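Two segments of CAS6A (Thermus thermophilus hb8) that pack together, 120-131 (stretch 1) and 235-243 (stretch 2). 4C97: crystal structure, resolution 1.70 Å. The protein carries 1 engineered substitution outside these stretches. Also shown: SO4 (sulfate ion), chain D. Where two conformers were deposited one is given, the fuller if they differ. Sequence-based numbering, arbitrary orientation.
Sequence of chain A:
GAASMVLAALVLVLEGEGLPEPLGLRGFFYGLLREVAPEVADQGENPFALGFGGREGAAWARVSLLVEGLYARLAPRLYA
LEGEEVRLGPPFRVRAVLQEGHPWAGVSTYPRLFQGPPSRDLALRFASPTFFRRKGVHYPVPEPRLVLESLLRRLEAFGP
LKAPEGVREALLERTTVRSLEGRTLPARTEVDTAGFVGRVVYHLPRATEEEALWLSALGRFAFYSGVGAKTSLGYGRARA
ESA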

# COMPACT_ATOMS: atom_id res chain seq x y z
N ARG A 120 6.45 12.98 15.75
CA ARG A 120 5.19 13.69 15.59
C ARG A 120 4.83 13.93 14.14
O ARG A 120 3.68 14.21 13.83
CB ARG A 120 5.26 15.03 16.32
CG ARG A 120 5.43 14.87 17.80
CD ARG A 120 5.41 16.20 18.51
NE ARG A 120 4.87 16.03 19.85
CZ ARG A 120 5.58 15.99 20.97
NH1 ARG A 120 6.91 16.12 20.96
NH2 ARG A 120 4.95 15.84 22.13
N ASP A 121 5.81 13.81 13.26
CA ASP A 121 5.63 14.07 11.84
C ASP A 121 5.60 12.79 11.02
O ASP A 121 6.33 11.83 11.31
CB ASP A 121 6.75 14.94 11.28
CG ASP A 121 6.81 16.31 11.90
OD1 ASP A 121 5.74 16.86 12.24
OD2 ASP A 121 7.94 16.83 12.04
N LEU A 122 4.75 12.76 10.00
CA LEU A 122 4.75 11.66 9.05
C LEU A 122 4.56 12.21 7.65
O LEU A 122 3.51 12.79 7.33
CB LEU A 122 3.67 10.63 9.39
CG LEU A 122 3.52 9.49 8.35
CD1 LEU A 122 4.78 8.64 8.27
CD2 LEU A 122 2.30 8.67 8.65
N ALA A 123 5.59 12.07 6.82
CA ALA A 123 5.52 12.50 5.43
C ALA A 123 5.17 11.29 4.59
O ALA A 123 5.92 10.32 4.58
CB ALA A 123 6.84 13.08 4.98
N LEU A 124 4.04 11.35 3.90
CA LEU A 124 3.64 10.30 3.00
C LEU A 124 3.67 10.78 1.57
O LEU A 124 3.25 11.90 1.27
CB LEU A 124 2.24 9.79 3.31
CG LEU A 124 2.06 9.00 4.59
CD1 LEU A 124 0.61 8.63 4.76
CD2 LEU A 124 2.95 7.75 4.57
N ARG A 125 4.16 9.91 0.71
CA ARG A 125 4.06 10.11 -0.72
C ARG A 125 3.01 9.17 -1.27
O ARG A 125 3.07 7.94 -1.07
CB ARG A 125 5.38 9.91 -1.46
CG ARG A 125 5.23 10.24 -2.96
CD ARG A 125 6.54 10.39 -3.69
NE ARG A 125 7.08 9.10 -4.13
CZ ARG A 125 6.71 8.47 -5.24
NH1 ARG A 125 5.79 8.98 -6.05
NH2 ARG A 125 7.26 7.31 -5.53
N PHE A 126 2.04 9.75 -1.95
CA PHE A 126 0.97 9.03 -2.60
C PHE A 126 1.37 8.90 -4.05
O PHE A 126 1.41 9.88 -4.80
CB PHE A 126 -0.35 9.80 -2.44
CG PHE A 126 -0.77 9.96 -0.99
CD1 PHE A 126 -1.51 8.99 -0.36
CD2 PHE A 126 -0.36 11.07 -0.25
CE1 PHE A 126 -1.88 9.12 0.95
CE2 PHE A 126 -0.73 11.20 1.06
CZ PHE A 126 -1.48 10.23 1.67
N ALA A 127 1.72 7.66 -4.41
CA ALA A 127 2.39 7.35 -5.67
C ALA A 127 1.42 6.88 -6.74
O ALA A 127 1.81 6.77 -7.91
CB ALA A 127 3.49 6.31 -5.44
N SER A 128 0.20 6.53 -6.35
CA SER A 128 -0.85 6.26 -7.32
C SER A 128 -2.12 6.91 -6.78
O SER A 128 -2.18 7.23 -5.60
CB SER A 128 -1.03 4.77 -7.54
OG SER A 128 -1.77 4.20 -6.49
N PRO A 129 -3.13 7.09 -7.62
CA PRO A 129 -4.28 7.87 -7.15
C PRO A 129 -4.93 7.26 -5.91
O PRO A 129 -5.19 6.05 -5.87
CB PRO A 129 -5.23 7.86 -8.36
CG PRO A 129 -4.30 7.71 -9.53
CD PRO A 129 -3.25 6.74 -9.05
N THR A 130 -5.17 8.09 -4.90
CA THR A 130 -5.62 7.65 -3.59
C THR A 130 -6.96 8.29 -3.28
O THR A 130 -7.14 9.51 -3.43
CB THR A 130 -4.57 8.03 -2.53
OG1 THR A 130 -3.31 7.41 -2.84
CG2 THR A 130 -5.01 7.61 -1.16
N PHE A 131 -7.92 7.48 -2.85
CA PHE A 131 -9.26 7.96 -2.54
C PHE A 131 -9.94 7.09 -1.49
O PHE A 131 -9.43 6.01 -1.12
CB PHE A 131 -10.11 8.10 -3.82
CG PHE A 131 -10.28 6.82 -4.60
CD1 PHE A 131 -11.33 5.97 -4.33
CD2 PHE A 131 -9.39 6.48 -5.62
CE1 PHE A 131 -11.50 4.79 -5.06
CE2 PHE A 131 -9.56 5.29 -6.33
CZ PHE A 131 -10.60 4.47 -6.04
S SO4 D . 6.78 5.60 -8.86
O1 SO4 D . 7.00 5.04 -7.53
O2 SO4 D . 6.22 6.94 -8.69
O3 SO4 D . 8.06 5.69 -9.56
O4 SO4 D . 5.86 4.83 -9.68
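Stretch 2, residues 235-243: YGRARAESA

Stretch 2 runs antiparallel to stretch 1. Its strand, which begins at Ala238, pairs with the strand that begins at Asp121; the axes approach to 4.5 Å at a crossing angle of 143°. Arg125 and Arg239 form a hydrogen-bonded pair: Arg125 N to Arg239 O is 2.8 Å, and Arg239 N to Arg125 O is 3.0 Å. Ala127 N donates to Arg237 O at 2.7 Å.

Leu124 and Phe126 share a face with Ala240 and Ala238. Leu124 is m,t, which brings CD2 to 4.1 Å from Ala240 CB. Phe126 is m, with CD1 4.3 Å from Ala238 CB.

On the other face, Arg125 is t,t,p. Its NE forms a long salt bridge with Glu241 OE2 at 3.8 Å, and a water joins the same two atoms. Arg237 is also t,t,p. Both guanidinium groups reach one sulfate: Arg125 NH2 lies 3.0 Å and Arg237 NH1 3.2 Å from its O1.

The chain turns at Ser128. Its p rotamer points OG at the backbone of stretch 2, where it accepts from Arg237 N at 3.0 Å. Gly236, at positive phi, donates N to Pro129 O at 2.9 Å. Phe131 (p) turns its edge to the face of Tyr235 (m), with Phe131 CE2 3.6 Å from Tyr235 CG.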

# COMPACT_ATOMS: atom_id res chain seq x y z
N TYR A 235 -4.61 1.35 -6.66
CA TYR A 235 -4.82 2.69 -6.13
C TYR A 235 -4.22 2.76 -4.73
O TYR A 235 -4.02 1.73 -4.05
CB TYR A 235 -6.32 3.03 -6.08
CG TYR A 235 -6.93 3.04 -7.46
CD1 TYR A 235 -6.58 4.01 -8.39
CD2 TYR A 235 -7.84 2.07 -7.85
CE1 TYR A 235 -7.11 4.02 -9.65
CE2 TYR A 235 -8.40 2.08 -9.10
CZ TYR A 235 -8.02 3.06 -10.00
OH TYR A 235 -8.56 3.11 -11.29
N GLY A 236 -3.91 3.96 -4.29
CA GLY A 236 -3.45 4.14 -2.92
C GLY A 236 -2.05 3.64 -2.61
O GLY A 236 -1.73 3.44 -1.43
N ARG A 237 -1.21 3.48 -3.63
CA ARG A 237 0.14 3.04 -3.41
C ARG A 237 0.87 4.21 -2.76
O ARG A 237 0.81 5.35 -3.24
CB ARG A 237 0.80 2.58 -4.71
CG ARG A 237 2.24 2.18 -4.54
CD ARG A 237 2.75 1.35 -5.71
NE ARG A 237 2.57 1.95 -7.03
CZ ARG A 237 3.40 2.83 -7.58
NH1 ARG A 237 4.45 3.26 -6.91
NH2 ARG A 237 3.19 3.27 -8.81
N ALA A 238 1.51 3.96 -1.63
CA ALA A 238 2.07 5.03 -0.83
C ALA A 238 3.26 4.56 -0.06
O ALA A 238 3.42 3.37 0.18
CB ALA A 238 1.03 5.55 0.13
N ARG A 239 4.10 5.52 0.32
CA ARG A 239 5.20 5.22 1.22
C ARG A 239 5.57 6.41 2.08
O ARG A 239 5.36 7.56 1.70
CB ARG A 239 6.42 4.75 0.45
CG ARG A 239 7.11 5.83 -0.36
CD ARG A 239 8.26 5.26 -1.21
NE ARG A 239 9.18 4.48 -0.39
CZ ARG A 239 10.00 3.54 -0.85
NH1 ARG A 239 10.01 3.23 -2.14
NH2 ARG A 239 10.79 2.89 -0.01
N ALA A 240 6.17 6.13 3.24
CA ALA A 240 6.69 7.20 4.07
C ALA A 240 8.03 7.70 3.56
O ALA A 240 8.83 6.92 3.05
CB ALA A 240 6.82 6.74 5.52
N GLU A 241 8.25 9.00 3.73
CA GLU A 241 9.47 9.68 3.30
C GLU A 241 10.03 10.45 4.47
O GLU A 241 9.43 10.51 5.53
CB GLU A 241 9.19 10.71 2.21
CG GLU A 241 8.62 10.19 0.92
CD GLU A 241 8.54 11.27 -0.16
OE1 GLU A 241 8.18 12.42 0.17
OE2 GLU A 241 8.84 10.96 -1.32
N SER A 242 11.17 11.10 4.23
CA SER A 242 11.75 12.01 5.21
C SER A 242 10.91 13.28 5.33
O SER A 242 10.63 13.95 4.33
CB SER A 242 13.17 12.37 4.79
OG SER A 242 13.94 11.20 4.62
N ALA A 243 10.49 13.59 6.55
CA ALA A 243 9.70 14.78 6.83
C ALA A 243 10.52 16.04 6.58
O ALA A 243 11.75 16.04 6.77
CB ALA A 243 9.20 14.76 8.26
OXT ALA A 243 9.98 17.07 6.19
O HOH W 1 8.03 10.82 7.72
O HOH W 2 9.40 8.62 -1.85